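Putative cytosine/guanine deaminase (PDB 2PAJ) catalyses the zinc-dependent hydrolytic deamination of 2-amino-4-hydroxypteridines, isoxanthopterin among them, to 2,4-dihydroxypteridines with release of ammonium. Local coordinates at residues Glu198-Ala201 with Ala202-Asp206; Val386-Trp389 with Gly390-Gly394; Asp420-Arg423 with Tyr424-Leu427; Ala445-Ala449 with Gly450-Val454. One frame throughout, in Å; residues are numbered along the deposited sequence.

Interaction 1: residues Glu198-Ala201 with Ala202-Asp206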
loop_
_atom_site.group_PDB
_atom_site.type_symbol
_atom_site.label_atom_id
_atom_site.label_comp_id
_atom_site.label_asym_id
_atom_site.label_seq_id
_atom_site.Cartn_x
_atom_site.Cartn_y
_atom_site.Cartn_z
ATOM N N GLU A 198 19.625 8.692 5.093
ATOM C CA GLU A 198 20.575 7.946 5.909
ATOM C C GLU A 198 20.061 7.987 7.355
ATOM O O GLU A 198 20.063 6.985 8.077
ATOM C CB GLU A 198 21.956 8.583 5.774
ATOM C CG GLU A 198 22.400 8.654 4.313
ATOM C CD GLU A 198 23.889 8.927 4.134
ATOM O OE1 GLU A 198 24.350 10.041 4.495
ATOM O OE2 GLU A 198 24.597 8.024 3.628
ATOM N N ARG A 199 19.581 9.160 7.746
ATOM C CA ARG A 199 19.031 9.350 9.071
ATOM C C ARG A 199 17.861 8.375 9.244
ATOM O O ARG A 199 17.832 7.593 10.195
ATOM C CB ARG A 199 18.569 10.797 9.221
ATOM C CG ARG A 199 17.783 11.063 10.471
ATOM C CD ARG A 199 16.803 12.210 10.238
ATOM N NE ARG A 199 15.563 12.037 10.999
ATOM C CZ ARG A 199 14.347 12.145 10.468
ATOM N NH1 ARG A 199 14.208 12.429 9.178
ATOM N NH2 ARG A 199 13.267 11.949 11.218
ATOM N N LEU A 200 16.911 8.424 8.311
ATOM C CA LEU A 200 15.732 7.546 8.329
ATOM C C LEU A 200 16.073 6.057 8.211
ATOM O O LEU A 200 15.456 5.208 8.855
ATOM C CB LEU A 200 14.787 7.923 7.190
ATOM C CG LEU A 200 14.169 9.316 7.288
ATOM C CD1 LEU A 200 13.413 9.632 6.000
ATOM C CD2 LEU A 200 13.254 9.381 8.516
ATOM N N ALA A 201 17.057 5.748 7.379
ATOM C CA ALA A 201 17.468 4.375 7.185
ATOM C C ALA A 201 17.982 3.786 8.481
ATOM O O ALA A 201 17.727 2.633 8.797
ATOM C CB ALA A 201 18.544 4.302 6.132
ATOM N N ALA A 202 18.708 4.591 9.242
ATOM C CA ALA A 202 19.281 4.125 10.497
ATOM C C ALA A 202 18.275 4.133 11.630
ATOM O O ALA A 202 18.383 3.345 12.556
ATOM C CB ALA A 202 20.472 4.981 10.863
ATOM N N ARG A 203 17.286 5.012 11.545
ATOM C CA ARG A 203 16.298 5.140 12.596
ATOM C C ARG A 203 15.137 4.156 12.533
ATOM O O ARG A 203 14.829 3.500 13.529
ATOM C CB ARG A 203 15.756 6.566 12.582
ATOM C CG ARG A 203 14.960 7.011 13.797
ATOM C CD ARG A 203 14.347 8.365 13.453
ATOM N NE ARG A 203 13.827 9.163 14.570
ATOM C CZ ARG A 203 12.972 8.722 15.486
ATOM N NH1 ARG A 203 12.534 7.468 15.433
ATOM N NH2 ARG A 203 12.538 9.542 16.438
ATOM N N TYR A 204 14.502 4.041 11.368
ATOM C CA TYR A 204 13.330 3.180 11.225
ATOM C C TYR A 204 13.401 1.879 10.427
ATOM O O TYR A 204 12.699 0.920 10.747
ATOM C CB TYR A 204 12.187 3.980 10.636
ATOM C CG TYR A 204 11.845 5.240 11.368
ATOM C CD1 TYR A 204 12.192 6.485 10.840
ATOM C CD2 TYR A 204 11.103 5.198 12.555
ATOM C CE1 TYR A 204 11.801 7.656 11.461
ATOM C CE2 TYR A 204 10.709 6.365 13.190
ATOM C CZ TYR A 204 11.058 7.589 12.634
ATOM O OH TYR A 204 10.639 8.746 13.234
ATOM N N HIS A 205 14.226 1.848 9.387
ATOM C CA HIS A 205 14.320 0.668 8.532
ATOM C C HIS A 205 14.824 -0.624 9.180
ATOM O O HIS A 205 15.922 -0.680 9.728
ATOM C CB HIS A 205 15.165 0.985 7.294
ATOM C CG HIS A 205 15.104 -0.063 6.227
ATOM N ND1 HIS A 205 16.110 -0.984 6.028
ATOM C CD2 HIS A 205 14.165 -0.326 5.285
ATOM C CE1 HIS A 205 15.796 -1.767 5.009
ATOM N NE2 HIS A 205 14.621 -1.388 4.541
ATOM N N ASP A 206 13.979 -1.649 9.113
ATOM C CA ASP A 206 14.259 -2.987 9.617
ATOM C C ASP A 206 14.340 -3.825 8.339
ATOM O O ASP A 206 13.449 -3.757 7.501
ATOM C CB ASP A 206 13.107 -3.477 10.498
ATOM C CG ASP A 206 13.271 -4.925 10.929
ATOM O OD1 ASP A 206 14.049 -5.667 10.289
ATOM O OD2 ASP A 206 12.609 -5.337 11.902
#
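Leu200 and Tyr204, one helical turn apart, make the apolar part of this local contact. The methyl CD2 of Leu200 comes in at the rim of the phenol, near the ring plane, 3.7 Å from Tyr204 CE1. Leu200 CG stands anti to its carbonyl carbon (chi1 -65°), which brings the leucine branch down alongside the next turn. Arg203 CG lies over the centre of one face of the same ring, while Phe154 of helix 149-159 stacks with Tyr204 and Leu200 also leans on Leu166 of strand 163-168. Further on, His205 brings its CB to 3.4 Å from Ala201 O as the chain leaves the helix.

The polar contacts across the turn belong to the backbone. Ala202 N bonds to Glu198 O at 3.0 Å, Arg203 N to Arg199 O at 3.0 Å, and Tyr204 N closes the series on Leu200 O at 2.9 Å in a nearly straight bond (168° at the hydrogen). These are the last turns of helix 190-203, the crossover between the parallel barrel strands 163-168 and 213-217 in the TIM-barrel fold of the amidohydrolases; from Tyr204 on the chain is already loop.

Charge is handled mostly by neighbours beyond the turn. Arg199 NH2 lies 4.4 Å from Arg203 NE, two like charges, but the Arg199 guanidinium is held by Asp196 through NH1 and by Asp148 through NH2, which should soften their repulsion. Glu198 reaches across to the next helix, where its OE2 forms a salt bridge with Arg240.

Interaction 2: residues Val386-Trp389 with Gly390-Gly394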
loop_
_atom_site.group_PDB
_atom_site.type_symbol
_atom_site.label_atom_id
_atom_site.label_comp_id
_atom_site.label_asym_id
_atom_site.label_seq_id
_atom_site.Cartn_x
_atom_site.Cartn_y
_atom_site.Cartn_z
ATOM N N VAL A 386 -6.154 -11.557 -9.038
ATOM C CA VAL A 386 -6.148 -10.227 -8.455
ATOM C C VAL A 386 -5.811 -10.220 -6.964
ATOM O O VAL A 386 -5.143 -9.311 -6.477
ATOM C CB VAL A 386 -7.514 -9.564 -8.684
ATOM C CG1 VAL A 386 -7.546 -8.177 -8.079
ATOM C CG2 VAL A 386 -7.801 -9.517 -10.180
ATOM N N ILE A 387 -6.274 -11.231 -6.239
ATOM C CA ILE A 387 -5.995 -11.309 -4.814
ATOM C C ILE A 387 -4.493 -11.435 -4.627
ATOM O O ILE A 387 -3.940 -10.984 -3.633
ATOM C CB ILE A 387 -6.707 -12.521 -4.156
ATOM C CG1 ILE A 387 -8.220 -12.292 -4.127
ATOM C CG2 ILE A 387 -6.200 -12.718 -2.739
ATOM C CD1 ILE A 387 -9.006 -13.476 -3.590
ATOM N N HIS A 388 -3.832 -12.043 -5.599
ATOM C CA HIS A 388 -2.392 -12.213 -5.533
ATOM C C HIS A 388 -1.730 -10.854 -5.635
ATOM O O HIS A 388 -0.868 -10.512 -4.830
ATOM C CB HIS A 388 -1.896 -13.092 -6.677
ATOM C CG HIS A 388 -0.453 -13.445 -6.562
ATOM N ND1 HIS A 388 0.453 -13.216 -7.572
ATOM C CD2 HIS A 388 0.247 -13.980 -5.538
ATOM C CE1 HIS A 388 1.654 -13.593 -7.174
ATOM N NE2 HIS A 388 1.555 -14.059 -5.943
ATOM N N TRP A 389 -2.142 -10.087 -6.640
ATOM C CA TRP A 389 -1.600 -8.755 -6.871
ATOM C C TRP A 389 -1.753 -7.863 -5.650
ATOM O O TRP A 389 -0.836 -7.127 -5.298
ATOM C CB TRP A 389 -2.304 -8.104 -8.057
ATOM C CG TRP A 389 -2.006 -8.751 -9.358
ATOM C CD1 TRP A 389 -0.964 -9.589 -9.637
ATOM C CD2 TRP A 389 -2.686 -8.536 -10.602
ATOM N NE1 TRP A 389 -0.941 -9.904 -10.975
ATOM C CE2 TRP A 389 -1.983 -9.269 -11.597
ATOM C CE3 TRP A 389 -3.813 -7.787 -10.980
ATOM C CZ2 TRP A 389 -2.372 -9.279 -12.953
ATOM C CZ3 TRP A 389 -4.199 -7.794 -12.322
ATOM C CH2 TRP A 389 -3.475 -8.535 -13.293
ATOM N N GLY A 390 -2.910 -7.953 -4.999
ATOM C CA GLY A 390 -3.196 -7.125 -3.838
ATOM C C GLY A 390 -2.607 -7.571 -2.519
ATOM O O GLY A 390 -2.698 -6.850 -1.520
ATOM N N THR A 391 -1.998 -8.751 -2.513
ATOM C CA THR A 391 -1.403 -9.283 -1.296
ATOM C C THR A 391 0.061 -9.678 -1.481
ATOM O O THR A 391 0.937 -8.826 -1.433
ATOM C CB THR A 391 -2.219 -10.503 -0.748
ATOM O OG1 THR A 391 -2.239 -11.546 -1.724
ATOM C CG2 THR A 391 -3.663 -10.097 -0.447
ATOM N N ALA A 392 0.316 -10.966 -1.705
ATOM C CA ALA A 392 1.668 -11.494 -1.874
ATOM C C ALA A 392 2.474 -10.838 -2.999
ATOM O O ALA A 392 3.697 -10.756 -2.924
ATOM C CB ALA A 392 1.591 -12.989 -2.087
ATOM N N GLY A 393 1.792 -10.385 -4.046
ATOM C CA GLY A 393 2.482 -9.731 -5.142
ATOM C C GLY A 393 3.095 -8.421 -4.687
ATOM O O GLY A 393 4.240 -8.115 -5.001
ATOM N N GLY A 394 2.334 -7.640 -3.934
ATOM C CA GLY A 394 2.847 -6.370 -3.458
ATOM C C GLY A 394 3.945 -6.552 -2.432
ATOM O O GLY A 394 4.896 -5.779 -2.379
#
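The imidazole of His388 carries Gly393 N over one face, 4.1 Å above the plane and displaced toward the rim, while the methyl of Ala392 meets the ring at a slant, its CB 3.8 Å from His388 CD2. With CG anti to the backbone N (chi1 -173°), the ring swings forward along helix 383-398 to meet the following turn. The indole of Trp389 serves a different side of the helix, packing against Thr353 and Gln357 of helix 346-359 and against Val331 and Ile333 of a barrel strand.

From Gly390 to Gly393 the helix widens into a pi-type turn. Gly390 N still bonds to Val386 O at 3.0 Å, the ordinary alpha spacing, and Gly390 also shares a backbone hydrogen bond with Val73 of strand 67-73. Gly393 N, however, reaches back five residues to His388 O at 2.8 Å. Thr391 N meets that same oxygen from the opposite face of its plane, at 3.1 Å. The Thr391 hydroxyl donates through OG1 to Ile387 O, 2.6 Å away.

Two amides and a hydroxyl thus serve the His388 and Ile387 carbonyls, so in this buried stretch the widened turn still leaves both oxygens with hydrogen-bond donors.

Interaction 3: residues Asp420-Arg423 with Tyr424-Leu427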
loop_
_atom_site.group_PDB
_atom_site.type_symbol
_atom_site.label_atom_id
_atom_site.label_comp_id
_atom_site.label_asym_id
_atom_site.label_seq_id
_atom_site.Cartn_x
_atom_site.Cartn_y
_atom_site.Cartn_z
ATOM N N ASP A 420 -22.409 -10.090 5.935
ATOM C CA ASP A 420 -23.744 -9.896 6.481
ATOM C C ASP A 420 -24.585 -8.842 5.745
ATOM O O ASP A 420 -25.725 -8.570 6.126
ATOM C CB ASP A 420 -23.601 -9.532 7.953
ATOM C CG ASP A 420 -22.636 -8.385 8.165
ATOM O OD1 ASP A 420 -22.989 -7.230 7.830
ATOM O OD2 ASP A 420 -21.514 -8.642 8.652
ATOM N N ASP A 421 -24.006 -8.251 4.702
ATOM C CA ASP A 421 -24.683 -7.246 3.888
ATOM C C ASP A 421 -25.401 -7.988 2.766
ATOM O O ASP A 421 -24.855 -8.935 2.199
ATOM C CB ASP A 421 -23.663 -6.287 3.267
ATOM C CG ASP A 421 -24.318 -5.118 2.535
ATOM O OD1 ASP A 421 -24.526 -4.064 3.166
ATOM O OD2 ASP A 421 -24.632 -5.253 1.336
ATOM N N PRO A 422 -26.633 -7.571 2.431
ATOM C CA PRO A 422 -27.408 -8.212 1.370
ATOM C C PRO A 422 -26.764 -8.357 -0.005
ATOM O O PRO A 422 -27.205 -9.180 -0.796
ATOM C CB PRO A 422 -28.703 -7.396 1.332
ATOM C CG PRO A 422 -28.388 -6.142 2.078
ATOM C CD PRO A 422 -27.458 -6.592 3.151
ATOM N N ARG A 423 -25.730 -7.580 -0.303
ATOM C CA ARG A 423 -25.079 -7.703 -1.607
ATOM C C ARG A 423 -24.443 -9.080 -1.765
ATOM O O ARG A 423 -24.209 -9.542 -2.880
ATOM C CB ARG A 423 -24.000 -6.628 -1.793
ATOM C CG ARG A 423 -22.926 -6.572 -0.691
ATOM C CD ARG A 423 -21.727 -5.727 -1.110
ATOM N NE ARG A 423 -22.125 -4.584 -1.934
ATOM C CZ ARG A 423 -22.579 -3.423 -1.475
ATOM N NH1 ARG A 423 -22.697 -3.203 -0.178
ATOM N NH2 ARG A 423 -22.950 -2.489 -2.323
ATOM N N TYR A 424 -24.177 -9.734 -0.639
ATOM C CA TYR A 424 -23.546 -11.048 -0.639
ATOM C C TYR A 424 -24.557 -12.186 -0.636
ATOM O O TYR A 424 -24.219 -13.328 -0.955
ATOM C CB TYR A 424 -22.635 -11.191 0.574
ATOM C CG TYR A 424 -21.642 -10.069 0.715
ATOM C CD1 TYR A 424 -21.747 -9.150 1.766
ATOM C CD2 TYR A 424 -20.603 -9.915 -0.205
ATOM C CE1 TYR A 424 -20.850 -8.112 1.895
ATOM C CE2 TYR A 424 -19.702 -8.888 -0.086
ATOM C CZ TYR A 424 -19.827 -7.988 0.965
ATOM O OH TYR A 424 -18.929 -6.958 1.076
ATOM N N PHE A 425 -25.795 -11.868 -0.274
ATOM C CA PHE A 425 -26.865 -12.857 -0.231
ATOM C C PHE A 425 -27.127 -13.402 -1.632
ATOM O O PHE A 425 -27.571 -12.661 -2.503
ATOM C CB PHE A 425 -28.138 -12.218 0.322
ATOM C CG PHE A 425 -27.992 -11.673 1.715
ATOM C CD1 PHE A 425 -29.055 -11.015 2.323
ATOM C CD2 PHE A 425 -26.798 -11.791 2.411
ATOM C CE1 PHE A 425 -28.941 -10.489 3.596
ATOM C CE2 PHE A 425 -26.666 -11.267 3.691
ATOM C CZ PHE A 425 -27.742 -10.610 4.285
ATOM N N GLY A 426 -26.846 -14.690 -1.852
ATOM C CA GLY A 426 -27.055 -15.290 -3.167
ATOM C C GLY A 426 -25.799 -15.637 -3.965
ATOM O O GLY A 426 -25.879 -15.963 -5.152
ATOM N N LEU A 427 -24.636 -15.548 -3.328
ATOM C CA LEU A 427 -23.371 -15.874 -3.978
ATOM C C LEU A 427 -23.096 -17.366 -3.886
ATOM O O LEU A 427 -23.076 -17.931 -2.799
ATOM C CB LEU A 427 -22.217 -15.138 -3.305
ATOM C CG LEU A 427 -21.966 -13.684 -3.675
ATOM C CD1 LEU A 427 -20.886 -13.106 -2.763
ATOM C CD2 LEU A 427 -21.573 -13.601 -5.143
#
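Two successive i-to-i+3 backbone bonds wind the chain through Asp421-Phe425: Tyr424 N donates to Asp421 O at 3.0 Å, 165° at the hydrogen, and Phe425 N to Pro422 O at 3.1 Å. On this coil lie two aliphatic-on-aromatic contacts. Pro422 CA sits over the centre of the Phe425 ring, 3.4 Å from the centroid, a CH-pi contact, and the proline and phenylalanine side chains run side by side, with Pro422 CB 3.8 Å from Phe425 CD1. The other pair is Arg423 and Tyr424, where Arg423 CG makes a CH-pi contact with the middle of the phenol face, 3.6 Å from its centroid.

Asp421 starts an Asx turn, its OD2 accepting from Arg423 N at 3.1 Å, and a type II beta turn from Tyr424 to Leu427 follows, with Gly426 at positive phi (109°). Together they shape the surface loop between strand 414-418 and helix 433-436.

The bend of the Arg423 chain at chi3 (35°) carries its guanidinium back to the same carboxylate, NH1 forming a salt bridge with Asp421 OD2 at 3.2 Å; OD2 therefore takes both a backbone amide and a guanidinium nitrogen. Arg423 NE in turn donates to Ser437 O. Tyr424, the buried side chain here, also rests on Leu419 and Pro441, and Asp421 CB comes to 3.6 Å from Tyr424 CE1.

Interaction 4: residues Ala445-Ala449 with Gly450-Val454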
loop_
_atom_site.group_PDB
_atom_site.type_symbol
_atom_site.label_atom_id
_atom_site.label_comp_id
_atom_site.label_asym_id
_atom_site.label_seq_id
_atom_site.Cartn_x
_atom_site.Cartn_y
_atom_site.Cartn_z
ATOM N N ALA A 445 -12.681 -9.273 11.742
ATOM C CA ALA A 445 -11.331 -9.427 12.265
ATOM C C ALA A 445 -10.200 -9.120 11.284
ATOM O O ALA A 445 -10.182 -9.614 10.164
ATOM C CB ALA A 445 -11.155 -10.838 12.804
ATOM N N LEU A 446 -9.257 -8.294 11.729
ATOM C CA LEU A 446 -8.077 -7.945 10.944
ATOM C C LEU A 446 -6.898 -8.235 11.870
ATOM O O LEU A 446 -6.903 -7.816 13.030
ATOM C CB LEU A 446 -8.067 -6.457 10.570
ATOM C CG LEU A 446 -7.245 -5.970 9.355
ATOM C CD1 LEU A 446 -6.461 -4.733 9.736
ATOM C CD2 LEU A 446 -6.318 -7.057 8.839
ATOM N N PHE A 447 -5.905 -8.959 11.355
ATOM C CA PHE A 447 -4.711 -9.303 12.113
ATOM C C PHE A 447 -3.460 -8.754 11.470
ATOM O O PHE A 447 -3.242 -8.926 10.274
ATOM C CB PHE A 447 -4.555 -10.812 12.233
ATOM C CG PHE A 447 -5.523 -11.436 13.173
ATOM C CD1 PHE A 447 -6.672 -12.053 12.705
ATOM C CD2 PHE A 447 -5.298 -11.374 14.536
ATOM C CE1 PHE A 447 -7.591 -12.601 13.585
ATOM C CE2 PHE A 447 -6.201 -11.912 15.431
ATOM C CZ PHE A 447 -7.360 -12.533 14.955
ATOM N N SER A 448 -2.647 -8.083 12.281
ATOM C CA SER A 448 -1.392 -7.532 11.813
ATOM C C SER A 448 -0.321 -8.033 12.766
ATOM O O SER A 448 -0.319 -7.718 13.965
ATOM C CB SER A 448 -1.419 -6.003 11.809
ATOM O OG SER A 448 -0.241 -5.488 11.207
ATOM N N ALA A 449 0.587 -8.838 12.226
ATOM C CA ALA A 449 1.655 -9.395 13.030
ATOM C C ALA A 449 1.049 -10.159 14.214
ATOM O O ALA A 449 1.557 -10.084 15.338
ATOM C CB ALA A 449 2.571 -8.278 13.520
ATOM N N GLY A 450 -0.044 -10.879 13.948
ATOM C CA GLY A 450 -0.695 -11.676 14.973
ATOM C C GLY A 450 -1.515 -10.926 16.003
ATOM O O GLY A 450 -1.952 -11.505 17.001
ATOM N N LYS A 451 -1.720 -9.636 15.789
ATOM C CA LYS A 451 -2.509 -8.868 16.733
ATOM C C LYS A 451 -3.790 -8.409 16.073
ATOM O O LYS A 451 -3.810 -8.089 14.885
ATOM C CB LYS A 451 -1.696 -7.688 17.263
ATOM C CG LYS A 451 -0.549 -8.183 18.131
ATOM C CD LYS A 451 0.293 -7.091 18.767
ATOM C CE LYS A 451 1.368 -7.764 19.618
ATOM N NZ LYS A 451 2.243 -6.817 20.359
ATOM N N ARG A 452 -4.868 -8.411 16.845
ATOM C CA ARG A 452 -6.160 -8.012 16.326
ATOM C C ARG A 452 -6.335 -6.495 16.316
ATOM O O ARG A 452 -6.622 -5.856 17.329
ATOM C CB ARG A 452 -7.277 -8.692 17.115
ATOM C CG ARG A 452 -8.633 -8.531 16.472
ATOM C CD ARG A 452 -9.436 -9.804 16.576
ATOM N NE ARG A 452 -10.813 -9.587 16.150
ATOM C CZ ARG A 452 -11.812 -10.405 16.443
ATOM N NH1 ARG A 452 -11.581 -11.497 17.163
ATOM N NH2 ARG A 452 -13.037 -10.123 16.033
ATOM N N VAL A 453 -6.160 -5.938 15.129
ATOM C CA VAL A 453 -6.250 -4.511 14.919
ATOM C C VAL A 453 -7.689 -4.081 14.766
ATOM O O VAL A 453 -8.040 -2.949 15.097
ATOM C CB VAL A 453 -5.460 -4.112 13.659
ATOM C CG1 VAL A 453 -5.586 -2.608 13.398
ATOM C CG2 VAL A 453 -4.012 -4.520 13.833
ATOM N N VAL A 454 -8.511 -4.996 14.264
ATOM C CA VAL A 454 -9.928 -4.735 14.046
ATOM C C VAL A 454 -10.835 -5.831 14.598
ATOM O O VAL A 454 -10.572 -7.024 14.449
ATOM C CB VAL A 454 -10.250 -4.580 12.539
ATOM C CG1 VAL A 454 -11.714 -4.249 12.361
ATOM C CG2 VAL A 454 -9.378 -3.492 11.914
#
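Ser448 and Lys451 close a beta hairpin through a type I' turn, pairing their backbones in both directions: Ser448 N donates to Lys451 O at 2.9 Å and Lys451 N to Ser448 O at 3.0 Å. At the turn itself Ala449 and Gly450 both take positive phi, and Ala449 N is satisfied by Asp413 OD1. Ser448 OG finds its partner in Gly161 O.

Further along comes a classic beta bulge, where Val453 and Val454 both stand opposite Leu446. Leu446 O receives Val453 N at 2.9 Å and, weakly, Val454 N at 3.5 Å. Leu446 N goes to Val454 O at 3.3 Å, and this oxygen also accepts from Arg452 NE, the two donors arriving from opposite faces of its carbonyl plane. Strand 442-448 is paired along its other edge with strand 414-418, Ala445 bonding to Val416 and Phe447 to Ile414.

On the face shared by Leu446 and Val454, their CB atoms approach to 3.5 Å as the side chains cross. The reverse face holds Phe447 against Arg452, ring and guanidinium planes 56° apart, with the aliphatic part of the arginine near the far end of the phenyl. A bend at chi2 (140°) steers Arg452 along the strand toward Ala445; Val454 O lies in its guanidinium plane, NH2 reaches Met444 O, and Ala445 CB sits over one face, 3.6 Å from Arg452 NE.

Overall arrangement
Along the chain the contacts come in series, 1 to 4. Interactions 1 and 2 sit on helices of the TIM-barrel region, 190-203 and 383-398, with centres about 27 Å apart. Interactions 3 and 4 follow strand 414-418, which pairs with both strand 67-73 and the hairpin strand 442-448; Gly390 ties interaction 2 to strand 67-73. None touches another: the nearest atoms of 3 and 4 are about 9 Å apart, and the centres of 1 and 3 about 46 Å. Interaction 2 comes closest to the zinc site, Gly394 being about 10 Å from the side chain of His76; the others, away from the annotated sites, are structural packing in an outer barrel helix, a surface loop and the hairpin.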